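Local coordinates for protein GH62 hydrolase (Scytalidium thermophilum, PDB 4PVA) that probably removes L-arabinofuranose side groups from arabinoxylan, as an alpha-L-arabinofuranosidase of glycoside hydrolase family 62, at residues F34-E39 with A85-L90; T56-A61 with M71-F76; E67-V72 with Y99-Q104. One frame throughout, in Å; residues are numbered along the deposited sequence.

In the fold
All three contacts involve the first four-stranded antiparallel sheet, made of strands 44-53, 56-65, 68-76 and 88-89, one blade of the five-bladed beta-propeller of this family. Contact 2 is its buried core, pairing strands 56-65 and 68-76 through regular backbone bonds and aromatic side chains. Contact 1 is at the surface, where the loop 34-39 meets residues 85-90, which lead into and include the edge strand 88-89, through a lysine, a carboxylate, a phenol and a water. Contact 3, partly buried, shares Met71 and Val72 with contact 2 but runs to strand 101-108 of the next blade; one backbone bond and side-chain packing join the segments, and an arginine just before that strand binds a phosphate.

Contact 1: F34-E39 with A85-L90; sequences FPKNDE and APFYYL
The Phe87 ring carries the chain of Lys36 on one face, with CE 3.5 Å above the plane and over the ring centre, while the phenol carbon CZ of Tyr89 stands at its edge. Tyr89 in turn has CB of Phe87 over one face, offset toward the rim, and a water at the edge of its ring. In Lys36, chi1 sets CG 3.7 Å from Phe87 CD2, and the bend at chi2 (-57°), followed by an extended end, carries CE over the ring centre. Lys36 NZ, still above the ring though off its centre, is a cation-pi partner 4.3 Å from the Phe87 centroid. It also gives a hydrogen bond of 2.7 Å to Ala85 O, approaching 34° out of the carbonyl plane. Asp38 and Tyr89 point at each other across the gap between the segments. Tyr89 OH donates to the syn lone pair of Asp38 OD2 at 2.7 Å, with carboxylate and ring planes 56° apart. The same hydroxyl accepts from the water, which accepts the backbone N-H of Lys36. Asp38 OD1 accepts from Arg40 N, and Arg40 also makes a cation-pi contact with Tyr89. The loop 34-39 is thus fastened to an edge strand, 88-89, and to the residues just before it. Within this contact the ammonium is met by a carbonyl and a ring, not by Asp38, and its charge is probably eased by dipole and pi electrons.

Contact 2: T56-A61 with M71-F76; sequences TYHVFA and MVYFNF
Tyr73 reaches back over Phe60 toward His58, its CG anti to the backbone N (chi1 164°). Its CB begins against the rim of Phe60, 3.9 Å from Phe60 CE2. Next along, Tyr73 CD1 lies over one face of the Phe60 ring, 3.5 Å from Phe60 CZ, with Val59 O also close by; the Tyr73 and Phe60 ring planes meet at 48°, neither stacked nor edge-to-face. Tyr73 CE1 passes in the plane of the His58 imidazole, and Tyr73 OH ends at the edge of that ring, 2.7 Å from His58 ND1 in a hydrogen bond. Asn75 ND2 donates a second, nearly straight bond of 3.0 Å to Tyr73 OH, which lies in the plane of the Asn75 amide. A phenylalanine in place of Tyr73 would probably leave His58 ND1 and Asn75 ND2 without this shared partner, and the imidazole less firmly fixed in its rotation. The two strands form the antiparallel hairpin 56-65/68-76, the central pair of a propeller blade: Tyr57-Phe76, Val59-Phe74 and Ala61-Val72 are hydrogen-bonded pairs, and His58-Asn75 and Phe60-Tyr73 are non-hydrogen-bonded. The face bearing His58, Phe60 and Tyr73 looks in part to the next blade, where Phe60 touches Pro103 and Leu116. On the other face Phe74 and Phe76 both place CG between the backbone N and carbonyl carbon, swinging their rings across the hairpin. Val59 CB sits over the Phe74 ring, 3.9 Å from its centroid; Tyr57 CB sits over one face of Phe76, toward its rim, and Val59 CG2 touches Phe76 CE2 at 3.7 Å.

Contact 3: E67-V72 with Y99-Q104; sequences EGYNMV and YRAAPQ. With PO4 (phosphate ion), chain C.
One long backbone hydrogen bond, from Arg100 N to Tyr69 O at 3.3 Å, joins these two segments, and its donor stands 52° above the carbonyl plane, away from either lone pair. The strands 68-72 and 101-104 belong to neighbouring blades of the propeller; their axes come no closer than 6.8 Å, too far for regular strand pairing, and side chains do most of the joining. Tyr69 and Tyr99 extend in the same direction, Tyr69 CB 3.8 Å from Tyr99 CE1; their hydroxyls leave for other partners, Asn331 and Lys46 for Tyr69, Gln119 for Tyr99. Selenomethionine Met71 packs along Pro103, its SE 3.8 Å from Pro103 CB, and the bend at chi3 (-59°) carries CE to within 3.7 Å of Arg100 CB. Asn70 runs alongside Arg100, its ND2 3.5 Å from Arg100 CD, while that amide donates to Gly96 O and Gly98 O. The guanidinium presents its edge to a phosphate, NH1 meeting PO4 O1 at 2.9 Å and NH2 meeting PO4 O4 at 3.0 Å. NH1 also donates in the guanidinium plane to Tyr99 O, and NH2 to Leu95 O, which restrains rotation of the group. The phosphate, probably from the crystallisation liquor, is also bound by Asn120 ND2. With two N-H groups directed at it from a group already steadied by carbonyls, the site is likely to favour an anion at this end of the blade interface.

Contact 1: F34-E39 with A85-L90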
loop_
_atom_site.group_PDB
_atom_site.type_symbol
_atom_site.label_atom_id
_atom_site.label_comp_id
_atom_site.label_asym_id
_atom_site.label_seq_id
_atom_site.Cartn_x
_atom_site.Cartn_y
_atom_site.Cartn_z
ATOM N N PHE A 34 -10.433 -1.915 -14.700
ATOM C CA PHE A 34 -11.580 -1.033 -14.635
ATOM C C PHE A 34 -12.639 -1.648 -13.711
ATOM O O PHE A 34 -12.676 -2.849 -13.506
ATOM C CB PHE A 34 -12.233 -0.878 -16.039
ATOM C CG PHE A 34 -11.432 -0.078 -17.006
ATOM C CD1 PHE A 34 -10.235 -0.571 -17.542
ATOM C CD2 PHE A 34 -11.864 1.168 -17.405
ATOM C CE1 PHE A 34 -9.516 0.173 -18.458
ATOM C CE2 PHE A 34 -11.136 1.919 -18.302
ATOM C CZ PHE A 34 -9.956 1.431 -18.808
ATOM N N PRO A 35 -13.538 -0.819 -13.180
ATOM C CA PRO A 35 -14.716 -1.371 -12.545
ATOM C C PRO A 35 -15.525 -2.227 -13.522
ATOM O O PRO A 35 -15.517 -1.975 -14.732
ATOM C CB PRO A 35 -15.538 -0.144 -12.199
ATOM C CG PRO A 35 -14.649 0.992 -12.268
ATOM C CD PRO A 35 -13.567 0.638 -13.230
ATOM N N LYS A 36 -16.243 -3.202 -12.989
ATOM C CA LYS A 36 -17.094 -4.026 -13.812
ATOM C C LYS A 36 -18.349 -3.233 -14.155
ATOM O O LYS A 36 -18.770 -2.334 -13.427
ATOM C CB LYS A 36 -17.469 -5.313 -13.097
ATOM C CG LYS A 36 -16.313 -6.175 -12.660
ATOM C CD LYS A 36 -15.409 -6.555 -13.820
ATOM C CE LYS A 36 -14.282 -7.455 -13.359
ATOM N NZ LYS A 36 -13.288 -7.749 -14.431
ATOM N N ASN A 37 -18.945 -3.569 -15.285
ATOM C CA ASN A 37 -20.258 -3.059 -15.604
ATOM C C ASN A 37 -21.241 -4.038 -14.961
ATOM O O ASN A 37 -21.733 -4.957 -15.597
ATOM C CB ASN A 37 -20.432 -2.963 -17.118
ATOM C CG ASN A 37 -21.781 -2.391 -17.527
ATOM O OD1 ASN A 37 -22.597 -1.987 -16.690
ATOM N ND2 ASN A 37 -22.020 -2.348 -18.839
ATOM N N ASP A 38 -21.452 -3.877 -13.663
ATOM C CA ASP A 38 -22.417 -4.690 -12.913
ATOM C C ASP A 38 -23.260 -3.806 -11.988
ATOM O O ASP A 38 -23.101 -2.592 -11.970
ATOM C CB ASP A 38 -21.703 -5.842 -12.163
ATOM C CG ASP A 38 -20.737 -5.381 -11.105
ATOM O OD1 ASP A 38 -20.898 -4.279 -10.566
ATOM O OD2 ASP A 38 -19.828 -6.181 -10.791
ATOM N N GLU A 39 -24.150 -4.412 -11.213
ATOM C CA GLU A 39 -25.098 -3.623 -10.432
ATOM C C GLU A 39 -24.515 -2.920 -9.234
ATOM O O GLU A 39 -25.175 -2.100 -8.624
ATOM C CB GLU A 39 -26.290 -4.483 -10.015
ATOM C CG GLU A 39 -27.098 -4.849 -11.238
ATOM C CD GLU A 39 -28.432 -5.423 -10.909
ATOM O OE1 GLU A 39 -28.758 -5.619 -9.720
ATOM O OE2 GLU A 39 -29.150 -5.662 -11.885
ATOM N N ALA A 85 -10.331 -10.436 -15.612
ATOM C CA ALA A 85 -10.354 -11.298 -14.437
ATOM C C ALA A 85 -11.662 -11.079 -13.685
ATOM O O ALA A 85 -12.047 -9.934 -13.441
ATOM C CB ALA A 85 -9.169 -10.979 -13.537
ATOM N N PRO A 86 -12.358 -12.161 -13.313
ATOM C CA PRO A 86 -13.544 -11.979 -12.469
ATOM C C PRO A 86 -13.169 -11.423 -11.105
ATOM O O PRO A 86 -12.138 -11.810 -10.558
ATOM C CB PRO A 86 -14.098 -13.405 -12.298
ATOM C CG PRO A 86 -12.940 -14.297 -12.658
ATOM C CD PRO A 86 -12.089 -13.575 -13.626
ATOM N N PHE A 87 -14.008 -10.556 -10.559
ATOM C CA PHE A 87 -13.785 -10.059 -9.218
ATOM C C PHE A 87 -14.487 -10.956 -8.215
ATOM O O PHE A 87 -15.643 -11.353 -8.431
ATOM C CB PHE A 87 -14.360 -8.651 -9.045
ATOM C CG PHE A 87 -13.582 -7.549 -9.716
ATOM C CD1 PHE A 87 -12.321 -7.738 -10.294
ATOM C CD2 PHE A 87 -14.125 -6.278 -9.733
ATOM C CE1 PHE A 87 -11.633 -6.677 -10.881
ATOM C CE2 PHE A 87 -13.455 -5.221 -10.334
ATOM C CZ PHE A 87 -12.211 -5.418 -10.899
ATOM N N TYR A 88 -13.800 -11.304 -7.142
ATOM C CA TYR A 88 -14.480 -11.793 -5.954
ATOM C C TYR A 88 -14.705 -10.614 -5.027
ATOM O O TYR A 88 -13.739 -10.055 -4.475
ATOM C CB TYR A 88 -13.702 -12.898 -5.251
ATOM C CG TYR A 88 -14.499 -13.521 -4.126
ATOM C CD1 TYR A 88 -14.566 -12.928 -2.872
ATOM C CD2 TYR A 88 -15.245 -14.694 -4.340
ATOM C CE1 TYR A 88 -15.314 -13.491 -1.855
ATOM C CE2 TYR A 88 -15.995 -15.248 -3.322
ATOM C CZ TYR A 88 -16.035 -14.644 -2.092
ATOM O OH TYR A 88 -16.778 -15.179 -1.059
ATOM N N TYR A 89 -15.949 -10.195 -4.842
ATOM C CA TYR A 89 -16.305 -9.117 -3.934
ATOM C C TYR A 89 -16.248 -9.640 -2.508
ATOM O O TYR A 89 -17.003 -10.535 -2.108
ATOM C CB TYR A 89 -17.664 -8.559 -4.300
ATOM C CG TYR A 89 -17.673 -7.828 -5.623
ATOM C CD1 TYR A 89 -17.245 -6.519 -5.708
ATOM C CD2 TYR A 89 -18.114 -8.432 -6.787
ATOM C CE1 TYR A 89 -17.261 -5.828 -6.883
ATOM C CE2 TYR A 89 -18.140 -7.745 -7.985
ATOM C CZ TYR A 89 -17.718 -6.430 -8.024
ATOM O OH TYR A 89 -17.731 -5.738 -9.203
ATOM N N LEU A 90 -15.309 -9.103 -1.732
ATOM C CA LEU A 90 -14.972 -9.697 -0.461
ATOM C C LEU A 90 -16.048 -9.542 0.619
ATOM O O LEU A 90 -15.981 -10.217 1.635
ATOM C CB LEU A 90 -13.631 -9.132 0.011
ATOM C CG LEU A 90 -12.459 -9.725 -0.779
ATOM C CD1 LEU A 90 -11.201 -8.895 -0.613
ATOM C CD2 LEU A 90 -12.130 -11.130 -0.340
HETATM O O HOH W 1 -16.582 -3.352 -10.195
#

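Contact 2: T56-A61 with M71-F76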
loop_
_atom_site.group_PDB
_atom_site.type_symbol
_atom_site.label_atom_id
_atom_site.label_comp_id
_atom_site.label_asym_id
_atom_site.label_seq_id
_atom_site.Cartn_x
_atom_site.Cartn_y
_atom_site.Cartn_z
ATOM N N THR A 56 1.169 -16.627 -11.176
ATOM C CA THR A 56 -0.129 -16.008 -10.984
ATOM C C THR A 56 -0.014 -14.779 -10.087
ATOM O O THR A 56 0.559 -14.833 -8.998
ATOM C CB THR A 56 -1.125 -16.973 -10.368
ATOM O OG1 THR A 56 -1.299 -18.099 -11.244
ATOM C CG2 THR A 56 -2.488 -16.329 -10.161
ATOM N N TYR A 57 -0.561 -13.686 -10.609
ATOM C CA TYR A 57 -0.702 -12.423 -9.847
ATOM C C TYR A 57 -1.995 -12.439 -9.056
ATOM O O TYR A 57 -3.059 -12.707 -9.604
ATOM C CB TYR A 57 -0.711 -11.224 -10.788
ATOM C CG TYR A 57 0.531 -11.084 -11.599
ATOM C CD1 TYR A 57 1.629 -10.388 -11.119
ATOM C CD2 TYR A 57 0.640 -11.667 -12.877
ATOM C CE1 TYR A 57 2.783 -10.272 -11.890
ATOM C CE2 TYR A 57 1.775 -11.516 -13.629
ATOM C CZ TYR A 57 2.824 -10.868 -13.128
ATOM O OH TYR A 57 3.939 -10.754 -13.953
ATOM N N HIS A 58 -1.853 -12.182 -7.760
ATOM C CA HIS A 58 -2.960 -12.124 -6.825
ATOM C C HIS A 58 -3.087 -10.682 -6.344
ATOM O O HIS A 58 -2.150 -10.165 -5.779
ATOM C CB HIS A 58 -2.677 -13.010 -5.630
ATOM C CG HIS A 58 -2.558 -14.462 -5.972
ATOM N ND1 HIS A 58 -3.638 -15.307 -5.970
ATOM C CD2 HIS A 58 -1.485 -15.207 -6.330
ATOM C CE1 HIS A 58 -3.240 -16.518 -6.312
ATOM N NE2 HIS A 58 -1.944 -16.492 -6.532
ATOM N N VAL A 59 -4.228 -10.066 -6.618
ATOM C CA VAL A 59 -4.445 -8.659 -6.323
ATOM C C VAL A 59 -5.643 -8.459 -5.410
ATOM O O VAL A 59 -6.686 -9.077 -5.584
ATOM C CB VAL A 59 -4.640 -7.838 -7.614
ATOM C CG1 VAL A 59 -4.812 -6.350 -7.300
ATOM C CG2 VAL A 59 -3.461 -8.045 -8.553
ATOM N N PHE A 60 -5.470 -7.590 -4.408
ATOM C CA PHE A 60 -6.580 -7.077 -3.611
ATOM C C PHE A 60 -6.632 -5.591 -3.862
ATOM O O PHE A 60 -5.589 -4.927 -3.929
ATOM C CB PHE A 60 -6.396 -7.361 -2.116
ATOM C CG PHE A 60 -6.271 -8.840 -1.780
ATOM C CD1 PHE A 60 -5.086 -9.523 -2.049
ATOM C CD2 PHE A 60 -7.325 -9.535 -1.232
ATOM C CE1 PHE A 60 -4.964 -10.873 -1.777
ATOM C CE2 PHE A 60 -7.190 -10.879 -0.926
ATOM C CZ PHE A 60 -6.008 -11.527 -1.204
ATOM N N ALA A 61 -7.817 -5.041 -4.034
ATOM C CA ALA A 61 -8.035 -3.636 -4.305
ATOM C C ALA A 61 -9.319 -3.166 -3.650
ATOM O O ALA A 61 -10.144 -3.998 -3.228
ATOM C CB ALA A 61 -8.087 -3.374 -5.813
HETATM N N MSE A 71 -13.903 -4.129 -0.789
HETATM C CA MSE A 71 -12.689 -4.667 -1.415
HETATM C C MSE A 71 -12.991 -5.850 -2.300
HETATM O O MSE A 71 -14.022 -6.546 -2.128
HETATM C CB MSE A 71 -11.621 -5.013 -0.347
HETATM C CG MSE A 71 -11.271 -3.791 0.514
HETATM SE SE MSE A 71 -9.895 -4.150 1.826
HETATM C CE MSE A 71 -10.824 -5.587 2.792
ATOM N N VAL A 72 -12.075 -6.071 -3.217
ATOM C CA VAL A 72 -12.158 -7.172 -4.178
ATOM C C VAL A 72 -10.855 -7.926 -4.214
ATOM O O VAL A 72 -9.788 -7.340 -3.968
ATOM C CB VAL A 72 -12.464 -6.722 -5.623
ATOM C CG1 VAL A 72 -13.899 -6.277 -5.747
ATOM C CG2 VAL A 72 -11.491 -5.670 -6.159
ATOM N N TYR A 73 -10.932 -9.208 -4.533
ATOM C CA TYR A 73 -9.799 -10.024 -4.870
ATOM C C TYR A 73 -9.941 -10.492 -6.327
ATOM O O TYR A 73 -11.041 -10.872 -6.749
ATOM C CB TYR A 73 -9.719 -11.234 -3.937
ATOM C CG TYR A 73 -8.811 -12.320 -4.441
ATOM C CD1 TYR A 73 -7.435 -12.221 -4.307
ATOM C CD2 TYR A 73 -9.336 -13.428 -5.096
ATOM C CE1 TYR A 73 -6.590 -13.202 -4.783
ATOM C CE2 TYR A 73 -8.504 -14.415 -5.598
ATOM C CZ TYR A 73 -7.141 -14.315 -5.445
ATOM O OH TYR A 73 -6.335 -15.319 -5.963
ATOM N N PHE A 74 -8.834 -10.550 -7.045
ATOM C CA PHE A 74 -8.808 -11.185 -8.346
ATOM C C PHE A 74 -7.394 -11.674 -8.655
ATOM O O PHE A 74 -6.420 -11.226 -8.054
ATOM C CB PHE A 74 -9.347 -10.249 -9.429
ATOM C CG PHE A 74 -8.628 -8.936 -9.558
ATOM C CD1 PHE A 74 -8.879 -7.885 -8.677
ATOM C CD2 PHE A 74 -7.719 -8.731 -10.576
ATOM C CE1 PHE A 74 -8.233 -6.672 -8.835
ATOM C CE2 PHE A 74 -7.058 -7.511 -10.717
ATOM C CZ PHE A 74 -7.325 -6.485 -9.842
ATOM N N ASN A 75 -7.287 -12.578 -9.637
ATOM C CA ASN A 75 -6.007 -13.061 -10.070
ATOM C C ASN A 75 -5.962 -13.144 -11.587
ATOM O O ASN A 75 -7.004 -13.100 -12.249
ATOM C CB ASN A 75 -5.626 -14.385 -9.391
ATOM C CG ASN A 75 -6.594 -15.515 -9.714
ATOM O OD1 ASN A 75 -6.788 -15.876 -10.882
ATOM N ND2 ASN A 75 -7.181 -16.086 -8.703
ATOM N N PHE A 76 -4.751 -13.216 -12.107
ATOM C CA PHE A 76 -4.518 -13.278 -13.550
ATOM C C PHE A 76 -3.083 -13.720 -13.761
ATOM O O PHE A 76 -2.263 -13.688 -12.842
ATOM C CB PHE A 76 -4.807 -11.914 -14.210
ATOM C CG PHE A 76 -3.976 -10.762 -13.652
ATOM C CD1 PHE A 76 -2.712 -10.485 -14.155
ATOM C CD2 PHE A 76 -4.457 -9.964 -12.627
ATOM C CE1 PHE A 76 -1.943 -9.442 -13.648
ATOM C CE2 PHE A 76 -3.679 -8.915 -12.136
ATOM C CZ PHE A 76 -2.434 -8.672 -12.635
#

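Contact 3: E67-V72 with Y99-Q104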
loop_
_atom_site.group_PDB
_atom_site.type_symbol
_atom_site.label_atom_id
_atom_site.label_comp_id
_atom_site.label_asym_id
_atom_site.label_seq_id
_atom_site.Cartn_x
_atom_site.Cartn_y
_atom_site.Cartn_z
ATOM N N GLU A 67 -21.391 5.834 -2.463
ATOM C CA GLU A 67 -22.029 5.093 -1.382
ATOM C C GLU A 67 -21.049 4.522 -0.365
ATOM O O GLU A 67 -21.400 4.322 0.793
ATOM C CB GLU A 67 -22.877 3.959 -1.975
ATOM C CG GLU A 67 -23.688 3.127 -0.980
ATOM C CD GLU A 67 -22.880 2.046 -0.258
ATOM O OE1 GLU A 67 -23.232 1.757 0.910
ATOM O OE2 GLU A 67 -21.886 1.494 -0.814
ATOM N N GLY A 68 -19.819 4.220 -0.788
ATOM C CA GLY A 68 -18.902 3.633 0.144
ATOM C C GLY A 68 -17.744 2.890 -0.476
ATOM O O GLY A 68 -17.541 2.903 -1.693
ATOM N N TYR A 69 -17.030 2.203 0.409
ATOM C CA TYR A 69 -15.826 1.431 0.095
ATOM C C TYR A 69 -15.946 0.019 0.556
ATOM O O TYR A 69 -16.363 -0.252 1.687
ATOM C CB TYR A 69 -14.580 2.002 0.773
ATOM C CG TYR A 69 -14.018 3.185 0.081
ATOM C CD1 TYR A 69 -14.632 4.417 0.142
ATOM C CD2 TYR A 69 -12.830 3.087 -0.640
ATOM C CE1 TYR A 69 -14.115 5.506 -0.552
ATOM C CE2 TYR A 69 -12.298 4.159 -1.303
ATOM C CZ TYR A 69 -12.930 5.368 -1.250
ATOM O OH TYR A 69 -12.398 6.443 -1.930
ATOM N N ASN A 70 -15.518 -0.903 -0.274
ATOM C CA ASN A 70 -15.288 -2.273 0.139
ATOM C C ASN A 70 -14.135 -2.826 -0.732
ATOM O O ASN A 70 -13.380 -2.006 -1.284
ATOM C CB ASN A 70 -16.585 -3.067 0.102
ATOM C CG ASN A 70 -16.549 -4.286 1.002
ATOM O OD1 ASN A 70 -16.033 -5.326 0.601
ATOM N ND2 ASN A 70 -17.223 -4.218 2.134
HETATM N N MSE A 71 -13.903 -4.129 -0.789
HETATM C CA MSE A 71 -12.689 -4.667 -1.415
HETATM C C MSE A 71 -12.991 -5.850 -2.300
HETATM O O MSE A 71 -14.022 -6.546 -2.128
HETATM C CB MSE A 71 -11.621 -5.013 -0.347
HETATM C CG MSE A 71 -11.271 -3.791 0.514
HETATM SE SE MSE A 71 -9.895 -4.150 1.826
HETATM C CE MSE A 71 -10.824 -5.587 2.792
ATOM N N VAL A 72 -12.075 -6.071 -3.217
ATOM C CA VAL A 72 -12.158 -7.172 -4.178
ATOM C C VAL A 72 -10.855 -7.926 -4.214
ATOM O O VAL A 72 -9.788 -7.340 -3.968
ATOM C CB VAL A 72 -12.464 -6.722 -5.623
ATOM C CG1 VAL A 72 -13.899 -6.277 -5.747
ATOM C CG2 VAL A 72 -11.491 -5.670 -6.159
ATOM N N TYR A 99 -17.719 -0.740 5.706
ATOM C CA TYR A 99 -16.570 0.016 5.245
ATOM C C TYR A 99 -15.285 -0.750 5.431
ATOM O O TYR A 99 -14.943 -1.109 6.560
ATOM C CB TYR A 99 -16.504 1.325 6.001
ATOM C CG TYR A 99 -15.307 2.144 5.634
ATOM C CD1 TYR A 99 -15.303 2.943 4.522
ATOM C CD2 TYR A 99 -14.211 2.155 6.449
ATOM C CE1 TYR A 99 -14.200 3.711 4.192
ATOM C CE2 TYR A 99 -13.094 2.891 6.137
ATOM C CZ TYR A 99 -13.097 3.675 5.005
ATOM O OH TYR A 99 -11.973 4.435 4.716
ATOM N N ARG A 100 -14.590 -1.025 4.328
ATOM C CA ARG A 100 -13.231 -1.538 4.368
ATOM C C ARG A 100 -12.483 -0.960 3.189
ATOM O O ARG A 100 -13.042 -0.888 2.092
ATOM C CB ARG A 100 -13.162 -3.049 4.226
ATOM C CG ARG A 100 -13.807 -3.903 5.315
ATOM C CD ARG A 100 -15.256 -4.241 5.047
ATOM N NE ARG A 100 -15.843 -5.158 6.051
ATOM C CZ ARG A 100 -16.180 -4.824 7.291
ATOM N NH1 ARG A 100 -16.057 -3.581 7.743
ATOM N NH2 ARG A 100 -16.685 -5.751 8.082
ATOM N N ALA A 101 -11.228 -0.574 3.381
ATOM C CA ALA A 101 -10.465 0.026 2.313
ATOM C C ALA A 101 -8.984 -0.165 2.515
ATOM O O ALA A 101 -8.478 -0.338 3.636
ATOM C CB ALA A 101 -10.763 1.512 2.237
ATOM N N ALA A 102 -8.250 -0.054 1.419
ATOM C CA ALA A 102 -6.784 0.109 1.403
ATOM C C ALA A 102 -6.020 -1.062 2.012
ATOM O O ALA A 102 -5.370 -0.925 3.060
ATOM C CB ALA A 102 -6.374 1.434 2.022
ATOM N N PRO A 103 -6.075 -2.211 1.349
ATOM C CA PRO A 103 -5.424 -3.407 1.872
ATOM C C PRO A 103 -3.931 -3.509 1.548
ATOM O O PRO A 103 -3.428 -2.901 0.572
ATOM C CB PRO A 103 -6.165 -4.536 1.156
ATOM C CG PRO A 103 -6.552 -3.947 -0.148
ATOM C CD PRO A 103 -6.834 -2.505 0.121
ATOM N N GLN A 104 -3.257 -4.343 2.338
ATOM C CA GLN A 104 -1.875 -4.786 2.172
ATOM C C GLN A 104 -1.914 -6.281 2.473
ATOM O O GLN A 104 -2.400 -6.655 3.544
ATOM C CB GLN A 104 -0.961 -4.098 3.163
ATOM C CG GLN A 104 0.470 -4.591 3.122
ATOM C CD GLN A 104 1.231 -4.435 4.408
ATOM O OE1 GLN A 104 0.648 -4.351 5.487
ATOM N NE2 GLN A 104 2.549 -4.425 4.303
HETATM P P PO4 C . -16.892 -3.886 11.502
HETATM O O1 PO4 C . -15.789 -3.389 10.577
HETATM O O2 PO4 C . -17.714 -2.734 12.121
HETATM O O3 PO4 C . -16.202 -4.587 12.626
HETATM O O4 PO4 C . -17.705 -4.942 10.755
#